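Protein TP_0956 (Treponema pallidum subsp. pallidum, PDB 3U64) probably serves as the tetratricopeptide-repeat T-component of a lipoprotein-based TRAP transporter, using its helical scaffold for protein-protein interaction. Local coordinates at residues Leu50-Tyr55 against Gly73-Met78; Gly67-Val72 against Ala117-Glu122. All blocks are in the same frame, centred on the assembly; numbering follows the deposited sequence.

Contact 1. Residues Leu50-Tyr55 against Gly73-Met78; sequences LVLKVY and GRLYIM
In the meeting of Tyr55 with Leu75, chi1 of Tyr55 (-87°) sets CG anti to the carbonyl carbon, beside the backbone N, and CD2 of Leu75 lies over one face of the phenol ring, displaced toward the rim, 3.9 Å from CD1 of Tyr55. Leu75 itself stands away from the usual staggered positions at chi1 (-135°), as does Leu52. Where these two leucines cross, CD1 of Leu52 is modelled 3.3 Å from CG of Leu75; with both side chains off their usual rotamers, so short a separation is doubtful and may reflect the model, though the two clearly pack together. The isopropyl end of Leu52 also serves a second partner: its CG sits 4.1 Å from the centroid of the Tyr76 ring, almost exactly on the ring normal, in a CH-pi contact. Each helix thus offers a tyrosine face to a leucine of the other. Val51 adds CG1, 4.1 Å from CD2 of Leu75 and roughly perpendicular to that side chain.

At the polar margin, the bent chain of Lys53 brings CE to 3.5 Å from the hydroxyl OH of Tyr76. No hydrogen bond joins the two segments; instead Lys53 NZ forms salt bridges with Glu38 of the second subunit and with Glu56, which also accepts a hydrogen bond from Tyr76 OH. Leu43 of the second subunit packs on Leu52 and Tyr76, so this margin belongs to a subunit interface as well. With segment axes 10.0 Å apart and running at 155°, the contact is the leucine-tyrosine packing of an antiparallel helical hairpin, consistent with the helix pairs of a tetratricopeptide-repeat fold.

Contact 2. Residues Gly67-Val72 against Ala117-Glu122; sequences GLSLAV and ALSSLE
Ser69 faces the 117-122 helix, its CB directed at the turn that carries Ser119 and Ser120. The two serine hydroxyls approach from opposing helices: OG of Ser69 lies 3.1 Å from OG of Ser119, whose chi1 of 61° sets that oxygen between its backbone N and carbonyl carbon. Behind the hydroxyls the contact is van der Waals, with CB of Ser69 3.9 Å from CB of Ser120 and 3.7 Å from the backbone N of that residue. Ser120 turns its own OG anti to the backbone N, where it hydrogen-bonds to Arg66 NE across the interface and to Thr154 of helix 152-166.

The next residue after Ser69, Leu70, brings CD1 to 4.1 Å from CB of Ala117. Here the backbones are nearest, with CA of Leu70 4.4 Å from CA of Ala117, and the axes of the two segments approach to 7.2 Å. Trp157 and Val158 of helix 152-166 pack on Leu70 and Ala117 respectively, continuing this apolar side.

The Ser69 hydroxyl can hydrogen-bond to Ser119 OG, but its one proton may instead go to the carbonyl of His65, a weak alternative, while Ser119 OG bonds to the carbonyl of Tyr116 in its own helix. Small side chains therefore let two antiparallel helices come close, and a polar side of two serines and Arg66 adds hydrogen bonding between them to the close backbone approach.

In the fold
Helix 66-89 is common to both contacts: its earlier turns, 67-72, pack on helix 96-124 in contact 2, and the turns that follow directly, 73-78, pack on helix 41-61 in contact 1. Along the chain the segments alternate, 50-55, 67-72, 73-78 and 117-122, and the two contact centres lie about 12 Å apart on the same side of the chain's centre. They also touch, through Tyr55 packing on Leu68, Ala71 and Val72. Three successive long helices are thereby joined in an antiparallel series, consistent with the tetratricopeptide-repeat relationship of the protein. Other subunits pack against contact 1, whereas no other chain of the assembly touches the segments of contact 2.

Contact 1. Residues Leu50-Tyr55 against Gly73-Met78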
ATOM      1  N   LEU A  50       3.106   2.116  -6.080  1.00 28.34           N
ATOM      2  CA  LEU A  50       2.391   2.644  -7.251  1.00 31.40           C
ATOM      3  C   LEU A  50       3.235   3.671  -7.982  1.00 31.79           C
ATOM      4  O   LEU A  50       3.216   3.732  -9.204  1.00 38.06           O
ATOM      5  CB  LEU A  50       1.020   3.222  -6.898  1.00 30.11           C
ATOM      6  CG  LEU A  50       0.149   3.743  -8.051  1.00 37.44           C
ATOM      7  CD1 LEU A  50       0.011   2.750  -9.239  1.00 35.28           C
ATOM      8  CD2 LEU A  50      -1.226   4.122  -7.514  1.00 37.52           C
ATOM      9  N   VAL A  51       3.993   4.465  -7.233  1.00 33.07           N
ATOM     10  CA  VAL A  51       4.955   5.396  -7.826  1.00 33.58           C
ATOM     11  C   VAL A  51       5.949   4.683  -8.761  1.00 33.31           C
ATOM     12  O   VAL A  51       6.187   5.117  -9.897  1.00 32.82           O
ATOM     13  CB  VAL A  51       5.719   6.139  -6.722  1.00 35.15           C
ATOM     14  CG1 VAL A  51       6.798   7.020  -7.310  1.00 32.57           C
ATOM     15  CG2 VAL A  51       4.734   6.970  -5.891  1.00 34.30           C
ATOM     16  N   LEU A  52       6.537   3.595  -8.282  1.00 34.24           N
ATOM     17  CA  LEU A  52       7.408   2.794  -9.127  1.00 32.77           C
ATOM     18  C   LEU A  52       6.642   2.393 -10.391  1.00 29.63           C
ATOM     19  O   LEU A  52       7.145   2.508 -11.509  1.00 33.76           O
ATOM     20  CB  LEU A  52       7.898   1.560  -8.375  1.00 35.50           C
ATOM     21  CG  LEU A  52       9.230   1.586  -7.613  1.00 45.11           C
ATOM     22  CD1 LEU A  52       9.453   2.905  -6.956  1.00 57.57           C
ATOM     23  CD2 LEU A  52       9.256   0.479  -6.569  1.00 46.58           C
ATOM     24  N   LYS A  53       5.404   1.956 -10.217  1.00 33.18           N
ATOM     25  CA  LYS A  53       4.623   1.476 -11.343  1.00 25.86           C
ATOM     26  C   LYS A  53       4.320   2.585 -12.348  1.00 31.82           C
ATOM     27  O   LYS A  53       4.417   2.373 -13.556  1.00 26.14           O
ATOM     28  CB  LYS A  53       3.365   0.773 -10.852  1.00 33.32           C
ATOM     29  CG  LYS A  53       3.656  -0.583 -10.200  1.00 32.50           C
ATOM     30  CD  LYS A  53       3.809  -1.628 -11.281  1.00 47.89           C
ATOM     31  CE  LYS A  53       5.077  -2.428 -11.116  1.00 47.87           C
ATOM     32  NZ  LYS A  53       5.460  -3.054 -12.430  1.00 36.98           N
ATOM     33  N   VAL A  54       3.991   3.775 -11.856  1.00 29.11           N
ATOM     34  CA  VAL A  54       3.736   4.905 -12.749  1.00 34.37           C
ATOM     35  C   VAL A  54       4.981   5.319 -13.526  1.00 41.12           C
ATOM     36  O   VAL A  54       4.923   5.525 -14.740  1.00 42.95           O
ATOM     37  CB  VAL A  54       3.147   6.110 -12.001  1.00 39.92           C
ATOM     38  CG1 VAL A  54       3.152   7.338 -12.890  1.00 39.77           C
ATOM     39  CG2 VAL A  54       1.714   5.788 -11.543  1.00 32.50           C
ATOM     40  N   TYR A  55       6.116   5.428 -12.843  1.00 38.62           N
ATOM     41  CA  TYR A  55       7.342   5.788 -13.547  1.00 36.46           C
ATOM     42  C   TYR A  55       7.668   4.725 -14.569  1.00 33.69           C
ATOM     43  O   TYR A  55       8.090   5.017 -15.685  1.00 36.37           O
ATOM     44  CB  TYR A  55       8.516   5.924 -12.585  1.00 31.45           C
ATOM     45  CG  TYR A  55       8.635   7.296 -11.974  1.00 47.89           C
ATOM     46  CD1 TYR A  55       7.897   7.647 -10.845  1.00 58.68           C
ATOM     47  CD2 TYR A  55       9.492   8.240 -12.513  1.00 56.52           C
ATOM     48  CE1 TYR A  55       8.012   8.913 -10.274  1.00 63.66           C
ATOM     49  CE2 TYR A  55       9.617   9.508 -11.949  1.00 63.23           C
ATOM     50  CZ  TYR A  55       8.877   9.837 -10.831  1.00 65.23           C
ATOM     51  OH  TYR A  55       9.007  11.093 -10.277  1.00 74.03           O
ATOM     52  N   GLY A  73      14.971   3.504 -12.884  1.00 33.97           N
ATOM     53  CA  GLY A  73      16.058   2.626 -12.453  1.00 24.86           C
ATOM     54  C   GLY A  73      16.501   2.902 -11.023  1.00 28.22           C
ATOM     55  O   GLY A  73      16.591   1.992 -10.208  1.00 27.93           O
ATOM     56  N   ARG A  74      16.773   4.170 -10.721  1.00 30.88           N
ATOM     57  CA  ARG A  74      17.218   4.583  -9.397  1.00 29.02           C
ATOM     58  C   ARG A  74      16.171   4.206  -8.348  1.00 32.66           C
ATOM     59  O   ARG A  74      16.497   3.720  -7.263  1.00 27.67           O
ATOM     60  CB  ARG A  74      17.497   6.110  -9.382  1.00 31.33           C
ATOM     61  CG  ARG A  74      17.513   6.762  -7.995  1.00 37.61           C
ATOM     62  CD  ARG A  74      17.797   8.269  -8.064  1.00 44.81           C
ATOM     63  NE  ARG A  74      17.031   8.925  -9.121  1.00 63.94           N
ATOM     64  CZ  ARG A  74      17.505   9.889  -9.912  1.00 74.64           C
ATOM     65  NH1 ARG A  74      18.755  10.319  -9.771  1.00 79.84           N
ATOM     66  NH2 ARG A  74      16.730  10.425 -10.850  1.00 73.06           N
ATOM     67  N   LEU A  75      14.909   4.433  -8.692  1.00 34.15           N
ATOM     68  CA  LEU A  75      13.798   4.165  -7.795  1.00 36.12           C
ATOM     69  C   LEU A  75      13.713   2.693  -7.382  1.00 35.19           C
ATOM     70  O   LEU A  75      13.537   2.381  -6.194  1.00 34.17           O
ATOM     71  CB  LEU A  75      12.504   4.575  -8.478  1.00 42.36           C
ATOM     72  CG  LEU A  75      11.537   5.360  -7.622  1.00 55.03           C
ATOM     73  CD1 LEU A  75      12.286   6.320  -6.716  1.00 54.34           C
ATOM     74  CD2 LEU A  75      10.576   6.091  -8.537  1.00 64.80           C
ATOM     75  N   TYR A  76      13.803   1.795  -8.362  1.00 30.30           N
ATOM     76  CA  TYR A  76      13.808   0.361  -8.076  1.00 28.21           C
ATOM     77  C   TYR A  76      14.970  -0.020  -7.172  1.00 34.73           C
ATOM     78  O   TYR A  76      14.791  -0.789  -6.224  1.00 31.27           O
ATOM     79  CB  TYR A  76      13.814  -0.473  -9.360  1.00 31.02           C
ATOM     80  CG  TYR A  76      12.407  -0.812  -9.795  1.00 34.41           C
ATOM     81  CD1 TYR A  76      11.777  -0.089 -10.805  1.00 37.47           C
ATOM     82  CD2 TYR A  76      11.682  -1.805  -9.144  1.00 30.93           C
ATOM     83  CE1 TYR A  76      10.476  -0.372 -11.183  1.00 37.56           C
ATOM     84  CE2 TYR A  76      10.372  -2.098  -9.506  1.00 39.13           C
ATOM     85  CZ  TYR A  76       9.775  -1.374 -10.533  1.00 49.69           C
ATOM     86  OH  TYR A  76       8.477  -1.638 -10.904  1.00 48.38           O
ATOM     87  N   ILE A  77      16.150   0.535  -7.446  1.00 28.53           N
ATOM     88  CA  ILE A  77      17.339   0.199  -6.650  1.00 27.77           C
ATOM     89  C   ILE A  77      17.230   0.689  -5.192  1.00 36.25           C
ATOM     90  O   ILE A  77      17.574  -0.039  -4.251  1.00 30.87           O
ATOM     91  CB  ILE A  77      18.641   0.726  -7.304  1.00 28.86           C
ATOM     92  CG1 ILE A  77      18.892  -0.017  -8.617  1.00 30.87           C
ATOM     93  CG2 ILE A  77      19.838   0.532  -6.363  1.00 28.12           C
ATOM     94  CD1 ILE A  77      19.858   0.670  -9.530  1.00 41.06           C
ATOM     95  N   MET A  78      16.719   1.906  -5.006  1.00 30.27           N
ATOM     96  CA  MET A  78      16.537   2.461  -3.660  1.00 31.67           C
ATOM     97  C   MET A  78      15.439   1.731  -2.912  1.00 35.41           C
ATOM     98  O   MET A  78      15.587   1.406  -1.732  1.00 35.39           O
ATOM     99  CB  MET A  78      16.209   3.945  -3.737  1.00 32.09           C
ATOM    100  CG  MET A  78      17.234   4.710  -4.558  1.00 36.74           C
ATOM    101  SD  MET A  78      16.975   6.496  -4.489  1.00 49.62           S
ATOM    102  CE  MET A  78      17.665   6.841  -2.864  1.00 50.89           C
TER

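Contact 2. Residues Gly67-Val72 against Ala117-Glu122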
ATOM      1  N   GLY A  67      16.096  10.745 -18.919  1.00 38.72           N
ATOM      2  CA  GLY A  67      15.742  11.087 -17.558  1.00 32.96           C
ATOM      3  C   GLY A  67      14.786  10.080 -16.917  1.00 41.92           C
ATOM      4  O   GLY A  67      14.939   9.722 -15.737  1.00 38.22           O
ATOM      5  N   LEU A  68      13.801   9.623 -17.691  1.00 41.49           N
ATOM      6  CA  LEU A  68      12.801   8.675 -17.190  1.00 44.32           C
ATOM      7  C   LEU A  68      13.409   7.296 -16.971  1.00 40.13           C
ATOM      8  O   LEU A  68      13.111   6.635 -15.977  1.00 42.53           O
ATOM      9  CB  LEU A  68      11.593   8.578 -18.134  1.00 36.99           C
ATOM     10  CG  LEU A  68      10.397   9.439 -17.751  1.00 52.96           C
ATOM     11  CD1 LEU A  68       9.270   9.286 -18.776  1.00 50.40           C
ATOM     12  CD2 LEU A  68       9.929   9.042 -16.369  1.00 50.23           C
ATOM     13  N   SER A  69      14.231   6.860 -17.923  1.00 32.75           N
ATOM     14  CA  SER A  69      15.018   5.638 -17.769  1.00 31.43           C
ATOM     15  C   SER A  69      15.787   5.648 -16.469  1.00 31.90           C
ATOM     16  O   SER A  69      15.677   4.714 -15.673  1.00 34.65           O
ATOM     17  CB  SER A  69      15.987   5.456 -18.942  1.00 34.33           C
ATOM     18  OG  SER A  69      15.287   5.004 -20.094  1.00 33.85           O
ATOM     19  N   LEU A  70      16.570   6.704 -16.247  1.00 36.72           N
ATOM     20  CA  LEU A  70      17.361   6.819 -15.023  1.00 36.34           C
ATOM     21  C   LEU A  70      16.477   6.864 -13.783  1.00 42.69           C
ATOM     22  O   LEU A  70      16.729   6.150 -12.802  1.00 40.40           O
ATOM     23  CB  LEU A  70      18.270   8.055 -15.066  1.00 40.35           C
ATOM     24  CG  LEU A  70      19.192   8.258 -13.848  1.00 49.60           C
ATOM     25  CD1 LEU A  70      19.891   6.952 -13.455  1.00 37.21           C
ATOM     26  CD2 LEU A  70      20.230   9.393 -14.051  1.00 29.94           C
ATOM     27  N   ALA A  71      15.431   7.689 -13.820  1.00 35.36           N
ATOM     28  CA  ALA A  71      14.611   7.887 -12.636  1.00 32.92           C
ATOM     29  C   ALA A  71      14.052   6.551 -12.177  1.00 31.82           C
ATOM     30  O   ALA A  71      14.169   6.194 -11.012  1.00 32.12           O
ATOM     31  CB  ALA A  71      13.473   8.864 -12.908  1.00 38.28           C
ATOM     32  N   VAL A  72      13.431   5.814 -13.087  1.00 29.90           N
ATOM     33  CA  VAL A  72      12.780   4.578 -12.693  1.00 31.24           C
ATOM     34  C   VAL A  72      13.815   3.550 -12.225  1.00 36.72           C
ATOM     35  O   VAL A  72      13.580   2.838 -11.251  1.00 36.29           O
ATOM     36  CB  VAL A  72      11.851   4.018 -13.788  1.00 32.52           C
ATOM     37  CG1 VAL A  72      12.654   3.568 -15.007  1.00 33.80           C
ATOM     38  CG2 VAL A  72      10.997   2.865 -13.231  1.00 35.04           C
ATOM     39  N   ALA A 117      18.106   1.679 -15.855  1.00 31.59           N
ATOM     40  CA  ALA A 117      19.036   2.815 -15.933  1.00 35.08           C
ATOM     41  C   ALA A 117      19.977   2.648 -17.117  1.00 43.06           C
ATOM     42  O   ALA A 117      20.320   3.616 -17.815  1.00 37.31           O
ATOM     43  CB  ALA A 117      19.825   2.989 -14.623  1.00 27.44           C
ATOM     44  N   LEU A 118      20.375   1.407 -17.358  1.00 44.63           N
ATOM     45  CA  LEU A 118      21.257   1.098 -18.479  1.00 32.51           C
ATOM     46  C   LEU A 118      20.617   1.520 -19.811  1.00 39.18           C
ATOM     47  O   LEU A 118      21.321   1.810 -20.781  1.00 34.07           O
ATOM     48  CB  LEU A 118      21.570  -0.395 -18.483  1.00 29.29           C
ATOM     49  CG  LEU A 118      22.429  -0.963 -19.609  1.00 40.09           C
ATOM     50  CD1 LEU A 118      23.810  -0.290 -19.627  1.00 31.67           C
ATOM     51  CD2 LEU A 118      22.548  -2.475 -19.452  1.00 41.07           C
ATOM     52  N   SER A 119      19.286   1.581 -19.877  1.00 36.89           N
ATOM     53  CA  SER A 119      18.675   1.963 -21.156  1.00 30.99           C
ATOM     54  C   SER A 119      18.883   3.451 -21.453  1.00 36.23           C
ATOM     55  O   SER A 119      18.810   3.872 -22.601  1.00 43.03           O
ATOM     56  CB  SER A 119      17.215   1.521 -21.288  1.00 30.96           C
ATOM     57  OG  SER A 119      16.403   2.106 -20.292  1.00 51.99           O
ATOM     58  N   SER A 120      19.175   4.239 -20.422  1.00 36.83           N
ATOM     59  CA  SER A 120      19.622   5.614 -20.636  1.00 34.91           C
ATOM     60  C   SER A 120      20.952   5.633 -21.408  1.00 42.22           C
ATOM     61  O   SER A 120      21.090   6.387 -22.363  1.00 45.90           O
ATOM     62  CB  SER A 120      19.722   6.382 -19.311  1.00 32.98           C
ATOM     63  OG  SER A 120      20.618   7.482 -19.394  1.00 44.02           O
ATOM     64  N   LEU A 121      21.916   4.793 -21.021  1.00 35.26           N
ATOM     65  CA  LEU A 121      23.163   4.663 -21.791  1.00 37.10           C
ATOM     66  C   LEU A 121      22.918   4.091 -23.189  1.00 35.31           C
ATOM     67  O   LEU A 121      23.498   4.562 -24.176  1.00 34.77           O
ATOM     68  CB  LEU A 121      24.230   3.851 -21.031  1.00 36.99           C
ATOM     69  CG  LEU A 121      24.757   4.623 -19.806  1.00 36.49           C
ATOM     70  CD1 LEU A 121      25.555   3.769 -18.847  1.00 33.09           C
ATOM     71  CD2 LEU A 121      25.567   5.822 -20.245  1.00 33.21           C
ATOM     72  N   GLU A 122      22.040   3.102 -23.285  1.00 34.55           N
ATOM     73  CA  GLU A 122      21.743   2.500 -24.579  1.00 33.58           C
ATOM     74  C   GLU A 122      21.098   3.491 -25.560  1.00 35.19           C
ATOM     75  O   GLU A 122      21.343   3.439 -26.771  1.00 41.24           O
ATOM     76  CB  GLU A 122      20.854   1.263 -24.427  1.00 36.27           C
ATOM     77  CG  GLU A 122      20.596   0.535 -25.760  1.00 36.09           C
ATOM     78  CD  GLU A 122      21.835  -0.190 -26.282  1.00 49.68           C
ATOM     79  OE1 GLU A 122      22.797  -0.373 -25.501  1.00 44.41           O
ATOM     80  OE2 GLU A 122      21.848  -0.581 -27.473  1.00 55.41           O
TER